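Long-range contact in computationally designed four-helix bundle protein (Synthetic construct, PDB 3U3B), which is of unknown function but is a hyperthermostable, computationally redesigned four-helix bundle, probably related to the Hpt domain: residues 33-39 with 81-87. Sequence-based numbering, arbitrary orientation. Where two conformers were deposited one is given.
Sequences PEDMEYW and KITSDLI
The carbonyl oxygen of P33 is held by W39 and brushed by I82: W39 NE1 donates to P33 O at 2.7 Å, with the oxygen in the indole plane, while the methyl I82 CG2 sits 3.5 Å from the same P33 O. This is one end of the four-helix bundle, where the loops leading into helices 36-56 and 84-102 meet, D35 capping the first and T83 the second. I82, in the loop before helix 84-102, fits between P33, M36 and the indole of W39. With CG1 anti to the carbonyl carbon (chi1 -59°), CG2 lies anti to the backbone N, against P33 CB; a chi2 away from the staggered values takes CD1 to M36 CE, 3.7 Å off. Deeper in, I87 CG1 meets the edge of the indole at W39 CZ2, 3.8 Å away, and M75, L76 and V29 from the two other helices also touch W39. A phenylalanine in place of W39 would probably leave P33 O without its N-H donor and the loop freer to shift against I82. At the exposed outer side, K81, poorly ordered and bent at chi2 and chi4, reaches across E34 at about a right angle, and a salt bridge, its hydrogen bond weak, spans 3.4 Å from K81 NZ to E34 OE2.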
ATOM      1  N   PRO A  33       0.530  -4.456  17.427  1.00 31.21           N
ATOM      2  CA  PRO A  33       1.220  -4.893  16.207  1.00 31.71           C
ATOM      3  C   PRO A  33       0.946  -6.328  15.786  1.00 34.46           C
ATOM      4  O   PRO A  33       1.135  -6.683  14.615  1.00 36.72           O
ATOM      5  CB  PRO A  33       2.697  -4.738  16.571  1.00 34.83           C
ATOM      6  CG  PRO A  33       2.710  -3.616  17.546  1.00 35.96           C
ATOM      7  CD  PRO A  33       1.441  -3.753  18.351  1.00 34.64           C
ATOM      8  N   GLU A  34       0.531  -7.148  16.740  1.00 34.52           N
ATOM      9  CA  GLU A  34       0.301  -8.553  16.488  1.00 37.75           C
ATOM     10  C   GLU A  34      -1.125  -8.807  15.998  1.00 37.23           C
ATOM     11  O   GLU A  34      -1.534  -9.949  15.858  1.00 40.24           O
ATOM     12  CB  GLU A  34       0.556  -9.344  17.777  1.00 49.20           C
ATOM     13  CG  GLU A  34       1.916  -9.082  18.417  1.00 63.21           C
ATOM     14  CD  GLU A  34       3.025  -9.967  17.863  1.00 81.18           C
ATOM     15  OE1 GLU A  34       3.423 -10.932  18.557  1.00 91.82           O
ATOM     16  OE2 GLU A  34       3.507  -9.700  16.743  1.00 83.94           O
ATOM     17  N   ASP A  35      -1.889  -7.749  15.765  1.00 37.01           N
ATOM     18  CA  ASP A  35      -3.273  -7.921  15.361  1.00 35.38           C
ATOM     19  C   ASP A  35      -3.319  -8.295  13.882  1.00 32.48           C
ATOM     20  O   ASP A  35      -3.339  -7.420  13.005  1.00 29.60           O
ATOM     21  CB  ASP A  35      -4.108  -6.661  15.613  1.00 37.91           C
ATOM     22  CG  ASP A  35      -5.590  -6.893  15.362  1.00 43.59           C
ATOM     23  OD1 ASP A  35      -5.939  -7.965  14.810  1.00 47.34           O
ATOM     24  OD2 ASP A  35      -6.409  -6.012  15.712  1.00 46.74           O
ATOM     25  N   MET A  36      -3.340  -9.595  13.612  1.00 30.79           N
ATOM     26  CA  MET A  36      -3.313 -10.087  12.219  1.00 30.44           C
ATOM     27  C   MET A  36      -4.511  -9.668  11.384  1.00 29.18           C
ATOM     28  O   MET A  36      -4.458  -9.706  10.144  1.00 27.11           O
ATOM     29  CB  MET A  36      -3.193 -11.623  12.204  1.00 36.78           C
ATOM     30  CG  MET A  36      -1.888 -12.130  12.759  1.00 41.22           C
ATOM     31  SD  MET A  36      -0.471 -11.271  12.043  1.00 56.65           S
ATOM     32  CE  MET A  36       0.886 -12.143  12.836  1.00 93.56           C
ATOM     33  N   GLU A  37      -5.594  -9.246  12.028  1.00 28.14           N
ATOM     34  CA  GLU A  37      -6.762  -8.790  11.277  1.00 29.24           C
ATOM     35  C   GLU A  37      -6.414  -7.542  10.428  1.00 24.68           C
ATOM     36  O   GLU A  37      -6.787  -7.432   9.238  1.00 24.04           O
ATOM     37  CB  GLU A  37      -7.905  -8.516  12.249  1.00 37.12           C
ATOM     38  CG  GLU A  37      -9.231  -8.244  11.608  1.00 50.82           C
ATOM     39  CD  GLU A  37     -10.358  -8.154  12.625  1.00 71.73           C
ATOM     40  OE1 GLU A  37     -10.168  -8.614  13.777  1.00 81.88           O
ATOM     41  OE2 GLU A  37     -11.432  -7.618  12.274  1.00 79.76           O
ATOM     42  N   TYR A  38      -5.660  -6.621  11.015  1.00 25.09           N
ATOM     43  CA  TYR A  38      -5.276  -5.416  10.278  1.00 24.23           C
ATOM     44  C   TYR A  38      -4.231  -5.717   9.236  1.00 22.12           C
ATOM     45  O   TYR A  38      -4.302  -5.209   8.133  1.00 20.70           O
ATOM     46  CB  TYR A  38      -4.793  -4.330  11.242  1.00 28.29           C
ATOM     47  CG  TYR A  38      -5.931  -3.606  11.916  1.00 32.07           C
ATOM     48  CD1 TYR A  38      -6.785  -2.803  11.189  1.00 30.67           C
ATOM     49  CD2 TYR A  38      -6.143  -3.721  13.286  1.00 37.75           C
ATOM     50  CE1 TYR A  38      -7.831  -2.123  11.798  1.00 35.45           C
ATOM     51  CE2 TYR A  38      -7.186  -3.040  13.911  1.00 42.17           C
ATOM     52  CZ  TYR A  38      -8.025  -2.249  13.154  1.00 42.98           C
ATOM     53  OH  TYR A  38      -9.069  -1.574  13.749  1.00 51.40           O
ATOM     54  N   TRP A  39      -3.291  -6.596   9.549  1.00 20.76           N
ATOM     55  CA  TRP A  39      -2.294  -6.966   8.559  1.00 20.89           C
ATOM     56  C   TRP A  39      -2.917  -7.649   7.345  1.00 20.13           C
ATOM     57  O   TRP A  39      -2.533  -7.376   6.197  1.00 20.07           O
ATOM     58  CB  TRP A  39      -1.225  -7.821   9.162  1.00 23.22           C
ATOM     59  CG  TRP A  39      -0.311  -7.058  10.074  1.00 26.64           C
ATOM     60  CD1 TRP A  39      -0.086  -7.308  11.399  1.00 29.43           C
ATOM     61  CD2 TRP A  39       0.490  -5.916   9.737  1.00 26.71           C
ATOM     62  NE1 TRP A  39       0.813  -6.394  11.909  1.00 30.13           N
ATOM     63  CE2 TRP A  39       1.180  -5.529  10.911  1.00 30.32           C
ATOM     64  CE3 TRP A  39       0.699  -5.185   8.561  1.00 27.84           C
ATOM     65  CZ2 TRP A  39       2.057  -4.451  10.943  1.00 33.62           C
ATOM     66  CZ3 TRP A  39       1.580  -4.101   8.600  1.00 30.87           C
ATOM     67  CH2 TRP A  39       2.242  -3.748   9.785  1.00 34.09           C
ATOM     68  N   LYS A  81       9.230 -11.633  13.284  1.00 77.67           N
ATOM     69  CA  LYS A  81       8.532 -11.003  14.404  1.00 78.39           C
ATOM     70  C   LYS A  81       8.216  -9.514  14.157  1.00 66.54           C
ATOM     71  O   LYS A  81       9.067  -8.766  13.674  1.00 66.18           O
ATOM     72  CB  LYS A  81       9.394 -11.154  15.661  1.00 90.79           C
ATOM     73  CG  LYS A  81       8.775 -10.592  16.915  1.00 98.53           C
ATOM     74  CD  LYS A  81       7.351 -11.079  17.086  1.00102.52           C
ATOM     75  CE  LYS A  81       6.608 -10.268  18.135  1.00104.19           C
ATOM     76  NZ  LYS A  81       6.584  -8.802  17.835  1.00 99.85           N
ATOM     77  N   ILE A  82       6.999  -9.092  14.509  1.00 58.41           N
ATOM     78  CA  ILE A  82       6.501  -7.758  14.147  1.00 51.13           C
ATOM     79  C   ILE A  82       6.926  -6.644  15.111  1.00 55.08           C
ATOM     80  O   ILE A  82       6.381  -6.515  16.209  1.00 59.36           O
ATOM     81  CB  ILE A  82       4.953  -7.735  14.028  1.00 46.46           C
ATOM     82  CG1 ILE A  82       4.464  -8.728  12.959  1.00 44.29           C
ATOM     83  CG2 ILE A  82       4.488  -6.342  13.704  1.00 40.08           C
ATOM     84  CD1 ILE A  82       3.820  -9.958  13.527  1.00 52.39           C
ATOM     85  N   THR A  83       7.862  -5.809  14.666  1.00 52.50           N
ATOM     86  CA  THR A  83       8.414  -4.757  15.504  1.00 54.81           C
ATOM     87  C   THR A  83       7.950  -3.369  15.051  1.00 50.65           C
ATOM     88  O   THR A  83       7.386  -3.204  13.962  1.00 48.38           O
ATOM     89  CB  THR A  83       9.955  -4.734  15.421  1.00 58.91           C
ATOM     90  OG1 THR A  83      10.346  -4.521  14.057  1.00 62.54           O
ATOM     91  CG2 THR A  83      10.590  -6.040  15.910  1.00 59.11           C
ATOM     92  N   SER A  84       8.223  -2.380  15.896  1.00 52.24           N
ATOM     93  CA  SER A  84       8.038  -0.987  15.541  1.00 50.26           C
ATOM     94  C   SER A  84       8.807  -0.667  14.253  1.00 46.08           C
ATOM     95  O   SER A  84       8.278  -0.007  13.355  1.00 44.09           O
ATOM     96  CB  SER A  84       8.521  -0.102  16.695  1.00 57.72           C
ATOM     97  OG  SER A  84       9.894  -0.355  16.969  1.00 67.10           O
ATOM     98  N   ASP A  85      10.046  -1.149  14.162  1.00 47.66           N
ATOM     99  CA  ASP A  85      10.921  -0.828  13.034  1.00 48.69           C
ATOM    100  C   ASP A  85      10.423  -1.432  11.724  1.00 46.04           C
ATOM    101  O   ASP A  85      10.579  -0.844  10.655  1.00 45.87           O
ATOM    102  CB  ASP A  85      12.360  -1.277  13.308  1.00 59.96           C
ATOM    103  CG  ASP A  85      13.067  -0.382  14.308  1.00 73.07           C
ATOM    104  OD1 ASP A  85      12.608   0.769  14.484  1.00 77.25           O
ATOM    105  OD2 ASP A  85      14.076  -0.824  14.909  1.00 81.18           O
ATOM    106  N   LEU A  86       9.834  -2.612  11.802  1.00 48.30           N
ATOM    107  CA  LEU A  86       9.260  -3.241  10.630  0.51 46.55           C
ATOM    108  C   LEU A  86       8.066  -2.425  10.144  1.00 41.38           C
ATOM    109  O   LEU A  86       7.851  -2.254   8.934  1.00 38.69           O
ATOM    110  CB  LEU A  86       8.839  -4.667  10.971  0.51 51.90           C
ATOM    111  CG  LEU A  86       8.168  -5.440   9.846  0.51 54.20           C
ATOM    112  CD1 LEU A  86       9.063  -5.463   8.612  0.51 59.54           C
ATOM    113  CD2 LEU A  86       7.847  -6.853  10.316  0.51 57.79           C
ATOM    114  N   ILE A  87       7.288  -1.918  11.097  1.00 35.85           N
ATOM    115  CA  ILE A  87       6.141  -1.080  10.750  1.00 34.32           C
ATOM    116  C   ILE A  87       6.643   0.221  10.123  1.00 35.02           C
ATOM    117  O   ILE A  87       6.065   0.721   9.149  1.00 32.21           O
ATOM    118  CB  ILE A  87       5.237  -0.784  11.958  1.00 35.29           C
ATOM    119  CG1 ILE A  87       4.672  -2.097  12.495  1.00 35.95           C
ATOM    120  CG2 ILE A  87       4.109   0.145  11.546  1.00 36.74           C
ATOM    121  CD1 ILE A  87       3.898  -1.948  13.754  1.00 39.74           C
TER